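Local coordinates for protein putative sugar ABC transporter (Yersinia enterocolitica subsp. enterocolitica 8081, PDB 5ULB) that probably serves as the periplasmic binding protein of a sugar ABC transporter, here holding 5-methylseleno-ribofuranose between its two lobes, at residues A[121-124]-A[125-128]; A[158-161]-A[162-166]. All coordinates share one frame; numbering follows the deposited sequence. Where two conformers were deposited one is given.

Interaction 1. Residues A[121-124]-A[125-128]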
ATOM      1  N   GLN A 121      -8.965  -2.673   0.325  1.00 10.23           N
ATOM      2  CA  GLN A 121      -8.172  -2.014   1.339  0.54  9.93           C
ATOM      3  C   GLN A 121      -7.408  -3.049   2.116  1.00  9.77           C
ATOM      4  O   GLN A 121      -7.728  -4.228   2.052  1.00 10.80           O
ATOM      5  CB  GLN A 121      -9.016  -1.161   2.261  0.54 12.70           C
ATOM      6  CG  GLN A 121     -10.231  -1.878   2.849  0.54 14.63           C
ATOM      7  CD  GLN A 121     -11.474  -2.033   1.919  0.54 16.78           C
ATOM      8  OE1 GLN A 121     -11.699  -1.183   1.069  0.54 26.23           O
ATOM      9  NE2 GLN A 121     -12.140  -3.173   1.966  0.54 26.14           N
ATOM     10  N   GLN A 122      -6.402  -2.615   2.851  1.00  9.97           N
ATOM     11  CA  GLN A 122      -5.769  -3.471   3.833  1.00 10.40           C
ATOM     12  C   GLN A 122      -6.574  -3.386   5.109  1.00 11.99           C
ATOM     13  O   GLN A 122      -7.448  -2.570   5.269  1.00 12.35           O
ATOM     14  CB  GLN A 122      -4.288  -3.036   4.054  1.00 11.71           C
ATOM     15  CG  GLN A 122      -3.440  -3.079   2.767  1.00 11.61           C
ATOM     16  CD  GLN A 122      -2.196  -2.268   2.784  1.00 12.04           C
ATOM     17  OE1 GLN A 122      -1.055  -2.846   2.683  1.00 14.67           O
ATOM     18  NE2 GLN A 122      -2.327  -1.001   2.932  1.00 13.67           N
ATOM     19  N   ASP A 123      -6.259  -4.278   6.064  1.00 11.76           N
ATOM     20  CA  ASP A 123      -6.883  -4.217   7.407  1.00 11.78           C
ATOM     21  C   ASP A 123      -6.100  -3.241   8.215  1.00 11.11           C
ATOM     22  O   ASP A 123      -5.169  -3.592   8.944  1.00 12.91           O
ATOM     23  CB  ASP A 123      -6.854  -5.649   8.026  1.00 14.71           C
ATOM     24  CG  ASP A 123      -7.553  -5.696   9.363  1.00 13.74           C
ATOM     25  OD1 ASP A 123      -7.887  -4.627   9.950  1.00 16.86           O
ATOM     26  OD2 ASP A 123      -7.798  -6.836   9.820  1.00 20.42           O
ATOM     27  N   ASP A 124      -6.424  -1.962   8.034  1.00 12.14           N
ATOM     28  CA  ASP A 124      -5.644  -0.887   8.657  1.00 11.08           C
ATOM     29  C   ASP A 124      -5.649  -0.960  10.172  1.00 11.17           C
ATOM     30  O   ASP A 124      -4.639  -0.602  10.795  1.00 11.84           O
ATOM     31  CB  ASP A 124      -6.147   0.455   8.109  1.00 11.67           C
ATOM     32  CG  ASP A 124      -5.758   0.657   6.678  1.00 14.04           C
ATOM     33  OD1 ASP A 124      -4.566   0.542   6.364  1.00 12.99           O
ATOM     34  OD2 ASP A 124      -6.703   0.877   5.863  1.00 14.05           O
ATOM     35  N   ALA A 125      -6.755  -1.376  10.766  1.00 12.57           N
ATOM     36  CA  ALA A 125      -6.766  -1.558  12.261  1.00 12.22           C
ATOM     37  C   ALA A 125      -5.758  -2.620  12.679  1.00 12.89           C
ATOM     38  O   ALA A 125      -5.038  -2.402  13.618  1.00 13.42           O
ATOM     39  CB  ALA A 125      -8.184  -1.918  12.733  1.00 16.31           C
ATOM     40  N   SER A 126      -5.729  -3.731  11.972  1.00 12.37           N
ATOM     41  CA  SER A 126      -4.728  -4.797  12.289  1.00 12.88           C
ATOM     42  C   SER A 126      -3.263  -4.325  11.997  1.00 12.34           C
ATOM     43  O   SER A 126      -2.365  -4.602  12.797  1.00 13.75           O
ATOM     44  CB  SER A 126      -5.045  -6.036  11.508  1.00 14.44           C
ATOM     45  OG  SER A 126      -4.114  -7.043  11.855  1.00 16.92           O
ATOM     46  N   LEU A 127      -3.062  -3.632  10.901  1.00 11.01           N
ATOM     47  CA  LEU A 127      -1.708  -3.079  10.619  1.00 10.38           C
ATOM     48  C   LEU A 127      -1.258  -2.261  11.811  1.00 10.53           C
ATOM     49  O   LEU A 127      -0.055  -2.300  12.194  1.00 11.19           O
ATOM     50  CB  LEU A 127      -1.685  -2.220   9.356  1.00 11.52           C
ATOM     51  CG  LEU A 127      -1.901  -2.931   8.051  1.00 11.79           C
ATOM     52  CD1 LEU A 127      -2.034  -1.933   6.896  1.00 12.21           C
ATOM     53  CD2 LEU A 127      -0.824  -3.930   7.725  1.00 13.69           C
ATOM     54  N   THR A 128      -2.133  -1.420  12.368  1.00 10.49           N
ATOM     55  CA  THR A 128      -1.835  -0.604  13.514  1.00  9.29           C
ATOM     56  C   THR A 128      -1.631  -1.436  14.778  1.00 10.34           C
ATOM     57  O   THR A 128      -0.705  -1.191  15.532  1.00 11.51           O
ATOM     58  CB  THR A 128      -2.938   0.459  13.697  1.00 10.38           C
ATOM     59  OG1 THR A 128      -3.049   1.255  12.527  1.00 11.78           O
ATOM     60  CG2 THR A 128      -2.755   1.303  14.877  1.00 12.14           C
TER
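Asp-123 grips the first turn of helix 124-138 at two points, one from its backbone and one from its carboxylate. Asp-123 O accepts from Leu-127 N at 2.9 Å, in a bond that is nearly straight at the hydrogen. From this N-cap position Asp-123 OD1 also accepts from Ser-126 N at 3.1 Å, with the amide meeting the oxygen from well above the carboxylate plane. The side chain can fold over the helix start because CG lies anti to the backbone N (chi1 -176°). This brings the flat face of the carboxylate over Ser-126, whose CB is 3.3 Å from Asp-123 CG. One residue on, the carbonyl O of Asp-124 is shared by two donors of Thr-128, the amide N at 3.1 Å and the hydroxyl OG1 at 3.0 Å, which reach it from opposite faces of the carbonyl plane. The hydroxyl thus folds back on its own helix.

Apolar packing is carried by Leu-127. Leu-127 CD1 sits 3.8 Å from CB of Gln-122, the two side chains crossing at about a right angle, and 3.6 Å from OD1 of Asp-124. Both carboxylate oxygens of Asp-124 are also engaged outside this turn, in salt bridges with Arg-158 and Arg-159. At the N terminus of a helix, amide groups lack acceptors from a preceding turn, and the Asp-123 side chain supplies one to Ser-126. Its negative charge would also suit the positive end of the helix dipole, although OD2 lies close to the like-charged Glu-287, which may raise the carboxylate's tendency to bind a proton. The capped junction directly follows Gln-122, whose chain, extended beyond CG and packed by Leu-127, ends in an NE2 that donates to O2 of both the alpha and the beta anomer of the sugar.

Interaction 2. Residues A[158-161]-A[162-166]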
ATOM      1  N   ARG A 158      -7.992   5.526   8.965  1.00 10.87           N
ATOM      2  CA  ARG A 158      -8.256   4.299   9.720  1.00 11.06           C
ATOM      3  C   ARG A 158      -7.131   3.936  10.669  1.00 10.44           C
ATOM      4  O   ARG A 158      -7.373   3.469  11.792  1.00 11.52           O
ATOM      5  CB  ARG A 158      -8.495   3.184   8.751  1.00 10.81           C
ATOM      6  CG  ARG A 158      -9.846   3.276   7.928  1.00 14.08           C
ATOM      7  CD  ARG A 158      -9.989   2.028   7.061  1.00 19.41           C
ATOM      8  NE  ARG A 158      -9.115   1.873   6.004  1.00 21.18           N
ATOM      9  CZ  ARG A 158      -9.285   2.305   4.692  1.00 20.97           C
ATOM     10  NH1 ARG A 158     -10.469   2.924   4.337  1.00 23.29           N
ATOM     11  NH2 ARG A 158      -8.176   2.156   3.694  1.00 16.80           N
ATOM     12  N   ARG A 159      -5.888   4.141  10.261  1.00  9.73           N
ATOM     13  CA  ARG A 159      -4.736   3.899  11.178  1.00 10.04           C
ATOM     14  C   ARG A 159      -4.788   4.840  12.351  1.00 10.03           C
ATOM     15  O   ARG A 159      -4.539   4.421  13.497  1.00 10.91           O
ATOM     16  CB  ARG A 159      -3.447   4.026  10.430  1.00  9.31           C
ATOM     17  CG  ARG A 159      -3.278   2.914   9.402  1.00  9.83           C
ATOM     18  CD  ARG A 159      -2.214   3.090   8.346  1.00  9.89           C
ATOM     19  NE  ARG A 159      -2.341   2.122   7.307  1.00  9.90           N
ATOM     20  CZ  ARG A 159      -1.653   2.102   6.185  1.00  9.52           C
ATOM     21  NH1 ARG A 159      -0.572   2.869   6.011  1.00 11.11           N
ATOM     22  NH2 ARG A 159      -2.021   1.316   5.210  1.00 11.00           N
ATOM     23  N   GLN A 160      -5.117   6.113  12.128  1.00 10.14           N
ATOM     24  CA  GLN A 160      -5.180   7.072  13.221  1.00 10.24           C
ATOM     25  C   GLN A 160      -6.299   6.660  14.218  1.00 11.01           C
ATOM     26  O   GLN A 160      -6.065   6.776  15.421  1.00 11.99           O
ATOM     27  CB  GLN A 160      -5.534   8.481  12.646  1.00 11.91           C
ATOM     28  CG  GLN A 160      -5.717   9.587  13.675  1.00 12.76           C
ATOM     29  CD  GLN A 160      -4.437   9.896  14.431  1.00 16.17           C
ATOM     30  OE1 GLN A 160      -3.312   9.609  13.984  1.00 19.53           O
ATOM     31  NE2 GLN A 160      -4.594  10.642  15.504  1.00 22.61           N
ATOM     32  N   ALA A 161      -7.427   6.189  13.749  1.00 12.10           N
ATOM     33  CA  ALA A 161      -8.530   5.788  14.680  1.00 12.37           C
ATOM     34  C   ALA A 161      -8.047   4.606  15.552  1.00 12.21           C
ATOM     35  O   ALA A 161      -8.285   4.600  16.769  1.00 13.26           O
ATOM     36  CB  ALA A 161      -9.799   5.449  13.948  1.00 14.16           C
ATOM     37  N   ALA A 162      -7.407   3.639  14.892  1.00 10.94           N
ATOM     38  CA  ALA A 162      -6.931   2.486  15.657  1.00 10.96           C
ATOM     39  C   ALA A 162      -5.856   2.887  16.666  1.00 11.10           C
ATOM     40  O   ALA A 162      -5.780   2.358  17.813  1.00 12.02           O
ATOM     41  CB  ALA A 162      -6.444   1.395  14.722  1.00 11.77           C
ATOM     42  N   TYR A 163      -4.949   3.771  16.270  1.00 10.71           N
ATOM     43  CA  TYR A 163      -3.937   4.335  17.125  1.00 11.05           C
ATOM     44  C   TYR A 163      -4.548   5.058  18.307  1.00 11.41           C
ATOM     45  O   TYR A 163      -4.083   4.867  19.477  1.00 11.63           O
ATOM     46  CB  TYR A 163      -3.053   5.228  16.280  1.00 11.47           C
ATOM     47  CG  TYR A 163      -2.138   6.209  17.027  1.00 11.07           C
ATOM     48  CD1 TYR A 163      -0.901   5.809  17.584  1.00 12.93           C
ATOM     49  CD2 TYR A 163      -2.502   7.527  17.124  1.00 12.06           C
ATOM     50  CE1 TYR A 163      -0.089   6.781  18.159  1.00 14.13           C
ATOM     51  CE2 TYR A 163      -1.672   8.471  17.746  1.00 12.96           C
ATOM     52  CZ  TYR A 163      -0.449   8.033  18.235  1.00 13.27           C
ATOM     53  OH  TYR A 163       0.411   8.933  18.802  1.00 17.22           O
ATOM     54  N   GLN A 164      -5.555   5.910  18.086  1.00 11.82           N
ATOM     55  CA  GLN A 164      -6.161   6.632  19.201  1.00 13.79           C
ATOM     56  C   GLN A 164      -6.786   5.639  20.207  1.00 12.78           C
ATOM     57  O   GLN A 164      -6.699   5.881  21.412  1.00 12.91           O
ATOM     58  CB  GLN A 164      -7.189   7.606  18.726  1.00 14.07           C
ATOM     59  CG  GLN A 164      -6.632   8.848  18.055  1.00 17.83           C
ATOM     60  CD  GLN A 164      -5.831   9.795  18.967  1.00 25.40           C
ATOM     61  OE1 GLN A 164      -4.867  10.485  18.494  1.00 44.66           O
ATOM     62  NE2 GLN A 164      -6.216   9.853  20.213  1.00 35.68           N
ATOM     63  N   ALA A 165      -7.377   4.528  19.709  1.00 12.90           N
ATOM     64  CA  ALA A 165      -7.836   3.537  20.667  1.00 13.09           C
ATOM     65  C   ALA A 165      -6.754   2.935  21.537  1.00 12.26           C
ATOM     66  O   ALA A 165      -6.948   2.684  22.761  1.00 13.50           O
ATOM     67  CB  ALA A 165      -8.676   2.517  19.932  1.00 14.59           C
ATOM     68  N   LEU A 166      -5.579   2.684  20.952  1.00 12.03           N
ATOM     69  CA  LEU A 166      -4.470   2.179  21.753  1.00 12.74           C
ATOM     70  C   LEU A 166      -3.899   3.212  22.681  1.00 12.91           C
ATOM     71  O   LEU A 166      -3.418   2.854  23.800  1.00 14.10           O
ATOM     72  CB  LEU A 166      -3.372   1.608  20.857  1.00 12.84           C
ATOM     73  CG  LEU A 166      -3.815   0.335  20.133  1.00 17.04           C
ATOM     74  CD1 LEU A 166      -2.814  -0.149  19.091  1.00 20.17           C
ATOM     75  CD2 LEU A 166      -4.151  -0.831  21.110  1.00 22.19           C
TER
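Gln-160 and Gln-164 meet one turn apart on helix 154-169, a local i to i+4 contact in the helix that connects strands 143-148 and 173-179 in a beta-alpha-beta unit. The backbone is a regular alpha-helix here, with successive bonds from Ala-162 N to Arg-158 O, Tyr-163 N to Arg-159 O, Gln-164 N to Gln-160 O at 2.8 Å and Ala-165 N to Ala-161 O. On the flank beside Tyr-163 the two glutamines lie side by side and point the same way, their amide planes turned 45° apart. NE2 of Gln-160 comes within 3.0 Å of OE1 of Gln-164, but at an angle too poor for a hydrogen bond. Both chains bend at chi2. The bend in Gln-160 (65°) sends NE2 forward to Gln-164 and leaves Gln-160 OE1 3.9 Å from Tyr-163 CD2, with the amide and ring planes 50° apart. Gln-160 OE1 accepts a hydrogen bond from Lys-147 NZ. Tyr-163 itself leans on the backbone, its CB 3.3 Å from the carbonyl O of Arg-159.

Arg-159 runs back toward the N-terminal end of the helix, where NH1 donates to O3 of either bound sugar anomer; one helix thus presents a pocket arginine and a buried tyrosine. The Tyr-163 ring meets Phe-132 of helix 124-138 edge-to-face and lies against Trp-210 of strand 208-211, while its hydroxyl bonds to Glu-175 of strand 173-179. Against the same helix 124-138, Ala-162 packs on Thr-128 and Leu-166 on Asn-129.

How the interactions relate
Interaction 1 comes first along the chain, where strand 118-122 passes into helix 124-138. After strand 143-148 the chain enters helix 154-169, which carries interaction 2. Each contact closes only a local turn; the two follow in series, neither nested nor crossing, with centres about 10 Å apart. They join directly through two salt bridges, from Asp-124 OD2 to Arg-158 NE at 2.6 Å and from Asp-124 OD1 to Arg-159 NE at 2.9 Å. The junction of strand 118-122 with helix 124-138 is thereby tied to helix 154-169 beside the bound sugar.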